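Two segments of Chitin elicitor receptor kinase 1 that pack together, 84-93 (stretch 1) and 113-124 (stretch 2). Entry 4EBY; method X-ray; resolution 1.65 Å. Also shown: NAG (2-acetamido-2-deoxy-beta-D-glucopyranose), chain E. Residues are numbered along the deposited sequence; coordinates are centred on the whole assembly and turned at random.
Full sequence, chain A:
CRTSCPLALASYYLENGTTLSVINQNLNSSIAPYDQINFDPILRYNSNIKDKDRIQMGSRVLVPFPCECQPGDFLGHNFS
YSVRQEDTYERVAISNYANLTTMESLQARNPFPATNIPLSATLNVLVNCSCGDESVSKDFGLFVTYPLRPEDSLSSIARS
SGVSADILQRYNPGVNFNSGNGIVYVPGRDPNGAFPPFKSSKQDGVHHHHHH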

# COMPACT_ATOMS: atom_id res chain seq x y z
N ARG A 84 3.39 7.47 -18.78
CA ARG A 84 3.95 8.76 -19.17
C ARG A 84 5.36 8.64 -19.79
O ARG A 84 5.96 7.55 -19.82
CB ARG A 84 3.97 9.69 -17.96
CG ARG A 84 2.60 9.88 -17.33
CD ARG A 84 2.71 10.26 -15.86
NE ARG A 84 3.38 11.54 -15.68
CZ ARG A 84 2.75 12.72 -15.66
NH1 ARG A 84 1.43 12.77 -15.81
NH2 ARG A 84 3.44 13.83 -15.49
N GLN A 85 5.87 9.75 -20.29
CA GLN A 85 7.14 9.75 -20.99
C GLN A 85 8.26 9.12 -20.17
O GLN A 85 8.44 9.45 -18.99
CB GLN A 85 7.54 11.17 -21.40
CG GLN A 85 8.46 11.23 -22.61
CD GLN A 85 7.72 10.96 -23.91
OE1 GLN A 85 7.82 9.86 -24.47
NE2 GLN A 85 6.99 11.96 -24.40
N GLU A 86 8.97 8.19 -20.79
CA GLU A 86 10.16 7.57 -20.22
C GLU A 86 9.89 6.60 -19.07
O GLU A 86 10.82 6.17 -18.39
CB GLU A 86 11.18 8.63 -19.81
CG GLU A 86 11.80 9.33 -21.02
CD GLU A 86 12.90 10.31 -20.65
OE1 GLU A 86 12.94 10.75 -19.49
OE2 GLU A 86 13.72 10.64 -21.53
N ASP A 87 8.63 6.24 -18.86
CA ASP A 87 8.31 5.24 -17.84
C ASP A 87 8.94 3.90 -18.18
O ASP A 87 9.07 3.52 -19.36
CB ASP A 87 6.80 5.07 -17.66
CG ASP A 87 6.18 6.16 -16.82
OD1 ASP A 87 6.93 6.91 -16.16
OD2 ASP A 87 4.93 6.26 -16.78
N THR A 88 9.35 3.19 -17.13
CA THR A 88 9.84 1.83 -17.24
C THR A 88 9.14 1.05 -16.15
O THR A 88 8.63 1.65 -15.20
CB THR A 88 11.36 1.73 -17.00
OG1 THR A 88 11.66 2.22 -15.68
CG2 THR A 88 12.11 2.56 -18.02
N TYR A 89 9.10 -0.27 -16.28
CA TYR A 89 8.51 -1.08 -15.21
C TYR A 89 9.22 -0.85 -13.89
O TYR A 89 8.58 -0.77 -12.84
CB TYR A 89 8.53 -2.55 -15.59
CG TYR A 89 7.54 -2.93 -16.67
CD1 TYR A 89 6.21 -2.54 -16.61
CD2 TYR A 89 7.95 -3.71 -17.76
CE1 TYR A 89 5.30 -2.91 -17.61
CE2 TYR A 89 7.05 -4.07 -18.77
CZ TYR A 89 5.73 -3.67 -18.69
OH TYR A 89 4.84 -4.04 -19.68
N GLU A 90 10.55 -0.73 -13.94
CA GLU A 90 11.32 -0.47 -12.73
C GLU A 90 10.88 0.84 -12.10
O GLU A 90 10.58 0.91 -10.91
CB GLU A 90 12.83 -0.41 -13.04
CG GLU A 90 13.66 -0.11 -11.79
CD GLU A 90 15.03 0.48 -12.10
OE1 GLU A 90 15.14 1.30 -13.03
OE2 GLU A 90 15.99 0.12 -11.39
N ARG A 91 10.82 1.90 -12.89
CA ARG A 91 10.45 3.20 -12.32
C ARG A 91 9.03 3.25 -11.78
O ARG A 91 8.76 3.84 -10.73
CB ARG A 91 10.67 4.33 -13.32
CG ARG A 91 10.88 5.65 -12.60
CD ARG A 91 11.39 6.70 -13.55
NE ARG A 91 10.35 7.04 -14.50
CZ ARG A 91 10.47 7.98 -15.43
NH1 ARG A 91 11.59 8.69 -15.52
NH2 ARG A 91 9.47 8.22 -16.26
N VAL A 92 8.10 2.62 -12.49
CA VAL A 92 6.72 2.58 -12.04
C VAL A 92 6.62 1.89 -10.67
O VAL A 92 5.89 2.36 -9.81
CB VAL A 92 5.79 1.92 -13.08
CG1 VAL A 92 4.38 1.75 -12.52
CG2 VAL A 92 5.75 2.80 -14.36
N ALA A 93 7.35 0.79 -10.49
CA ALA A 93 7.30 0.04 -9.23
C ALA A 93 7.99 0.80 -8.10
O ALA A 93 7.45 0.90 -6.99
CB ALA A 93 7.92 -1.35 -9.41
N PRO A 113 6.60 -5.07 -23.96
CA PRO A 113 8.00 -5.38 -23.69
C PRO A 113 8.59 -4.27 -22.83
O PRO A 113 8.17 -3.12 -22.94
CB PRO A 113 8.64 -5.37 -25.08
CG PRO A 113 7.53 -5.72 -26.02
CD PRO A 113 6.30 -5.07 -25.41
N ALA A 114 9.54 -4.61 -21.97
CA ALA A 114 10.13 -3.63 -21.07
C ALA A 114 10.72 -2.44 -21.82
O ALA A 114 10.81 -1.35 -21.27
CB ALA A 114 11.20 -4.30 -20.22
N THR A 115 11.12 -2.66 -23.08
CA THR A 115 11.74 -1.62 -23.88
C THR A 115 10.77 -0.84 -24.79
O THR A 115 11.17 0.07 -25.51
CB THR A 115 12.85 -2.21 -24.76
OG1 THR A 115 12.30 -3.28 -25.55
CG2 THR A 115 13.97 -2.77 -23.89
N ASN A 116 9.49 -1.20 -24.75
CA ASN A 116 8.49 -0.51 -25.56
C ASN A 116 7.19 -0.37 -24.81
O ASN A 116 6.25 -1.14 -25.05
CB ASN A 116 8.25 -1.28 -26.87
CG ASN A 116 7.41 -0.48 -27.88
OD1 ASN A 116 6.85 0.58 -27.56
ND2 ASN A 116 7.30 -1.01 -29.11
N ILE A 117 7.15 0.57 -23.87
CA ILE A 117 5.92 0.90 -23.17
C ILE A 117 5.46 2.28 -23.62
O ILE A 117 5.97 3.31 -23.16
CB ILE A 117 6.08 0.92 -21.64
CG1 ILE A 117 6.89 -0.29 -21.16
CG2 ILE A 117 4.71 0.95 -20.98
CD1 ILE A 117 7.16 -0.27 -19.65
N PRO A 118 4.47 2.32 -24.53
CA PRO A 118 4.15 3.60 -25.17
C PRO A 118 3.35 4.58 -24.31
O PRO A 118 2.60 4.20 -23.42
CB PRO A 118 3.34 3.17 -26.40
CG PRO A 118 2.69 1.90 -25.97
CD PRO A 118 3.69 1.21 -25.09
N LEU A 119 3.52 5.87 -24.60
CA LEU A 119 2.72 6.90 -23.97
C LEU A 119 1.24 6.54 -24.04
O LEU A 119 0.73 6.16 -25.12
CB LEU A 119 2.97 8.22 -24.71
CG LEU A 119 2.90 9.51 -23.89
CD1 LEU A 119 4.08 9.55 -22.95
CD2 LEU A 119 2.92 10.72 -24.85
N SER A 120 0.58 6.62 -22.90
CA SER A 120 -0.86 6.37 -22.76
C SER A 120 -1.29 4.90 -22.79
O SER A 120 -2.48 4.61 -22.76
CB SER A 120 -1.67 7.23 -23.73
OG SER A 120 -1.68 8.57 -23.26
N ALA A 121 -0.33 3.99 -22.82
CA ALA A 121 -0.65 2.60 -22.46
C ALA A 121 -1.20 2.62 -21.03
O ALA A 121 -0.90 3.53 -20.25
CB ALA A 121 0.58 1.71 -22.55
N THR A 122 -2.00 1.62 -20.68
CA THR A 122 -2.47 1.48 -19.32
C THR A 122 -1.85 0.19 -18.76
O THR A 122 -1.85 -0.84 -19.45
CB THR A 122 -3.99 1.34 -19.26
OG1 THR A 122 -4.60 2.53 -19.80
CG2 THR A 122 -4.43 1.16 -17.83
N LEU A 123 -1.31 0.29 -17.55
CA LEU A 123 -0.77 -0.88 -16.86
C LEU A 123 -1.74 -1.34 -15.80
O LEU A 123 -2.36 -0.53 -15.10
CB LEU A 123 0.57 -0.55 -16.18
CG LEU A 123 1.67 0.01 -17.10
CD1 LEU A 123 2.96 0.21 -16.27
CD2 LEU A 123 1.93 -0.89 -18.32
N ASN A 124 -1.80 -2.67 -15.66
CA ASN A 124 -2.42 -3.34 -14.53
C ASN A 124 -1.36 -3.45 -13.44
O ASN A 124 -0.29 -4.03 -13.66
CB ASN A 124 -2.88 -4.73 -14.99
CG ASN A 124 -3.64 -5.49 -13.92
OD1 ASN A 124 -3.19 -5.60 -12.79
ND2 ASN A 124 -4.80 -6.03 -14.29
C1 NAG E . -6.42 -8.52 -11.70
C2 NAG E . -7.71 -9.35 -11.79
C3 NAG E . -7.36 -10.73 -12.33
C4 NAG E . -6.67 -10.57 -13.68
C5 NAG E . -5.50 -9.61 -13.60
C6 NAG E . -4.91 -9.38 -14.99
C7 NAG E . -9.66 -9.27 -10.30
C8 NAG E . -10.15 -9.34 -8.88
N2 NAG E . -8.36 -9.51 -10.50
O3 NAG E . -8.54 -11.51 -12.46
O4 NAG E . -6.15 -11.81 -14.11
O5 NAG E . -5.90 -8.39 -13.01
O6 NAG E . -5.84 -8.72 -15.84
O7 NAG E . -10.44 -9.01 -11.22
O HOH W 1 6.57 5.84 -22.12
O HOH W 2 8.65 4.36 -21.88
O HOH W 3 10.56 -1.30 -18.50

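Stretch 2 meets stretch 1 through apolar side chains and bridging waters, without a direct hydrogen bond between them; the two surfaces together bury 462 Å². Its first residues, Pro-113 to Asn-116, form a type I beta turn closed by the bond from Asn-116 N to Pro-113 O (3.0 Å). Here the ring of Tyr-89, at the start of the helix in stretch 1, packs obliquely against the backbone, with Tyr-89 CE2 3.9 Å from Ala-114 CA, while Tyr-89 CD2 lies 4.1 Å from Ala-114 CB. The carbonyl of Ala-114 is linked to the same residue by water 3, which accepts from Tyr-89 N (2.8 Å) and donates to Ala-114 O (2.8 Å). The first turn of a helix leaves its amide groups without partners from a preceding turn, and this water serves one of them; the amide of Arg-91 is served instead by the N-cap residue, Arg-91 N donating to Thr-88 OG1 at 2.9 Å.

Thr-115 and Asn-116 point away and make no contact, but Ile-117 turns toward stretch 1 and is central to the packing. With chi1 m and chi2 t, its side chain extends over one face of the Tyr-89 ring, placing Ile-117 CD1 3.7 Å from the ring centroid of Tyr-89 and only 5° off the ring normal, a well-centred CH-pi contact. The same methyl reaches the backbone of Thr-88, with Ile-117 CD1 4.2 Å from Thr-88 CA. The backbone of Ile-117 is tied across the interface by water: water 1 lies 2.9 Å from Arg-84 O and 2.8 Å from Ile-117 O, and water 2 lies 2.7 Å from Asp-87 O and 3.2 Å from Ile-117 O. Carbonyls that cannot bond to one another are thus joined through solvent.

Pro-118 to Ala-121 form a type II turn, as do Arg-84 to Asp-87 in stretch 1. Leu-119 carries the contact of its turn with Arg-84 and Gln-85: although its CA-to-CB bond points sideways, the end of the side chain approaches the backbone, with Leu-119 CD1 3.2 Å from Gln-85 N and 3.5 Å from Arg-84 C. The turn in stretch 1 is held by Asp-87, whose OD2 accepts from Arg-84 N (2.8 Å) within the turn and whose OD1 forms a salt bridge with Arg-91 NH2 of the helix (2.9 Å).

In the strand, Leu-123 again points toward stretch 1. Its CD2 lies 4.0 Å from Tyr-89 CE1, at the ring edge, and its CD1 4.3 Å from Val-92 CG2. Asn-124, beyond the contact, donates from ND2 to O5 of NAG at 2.9 Å.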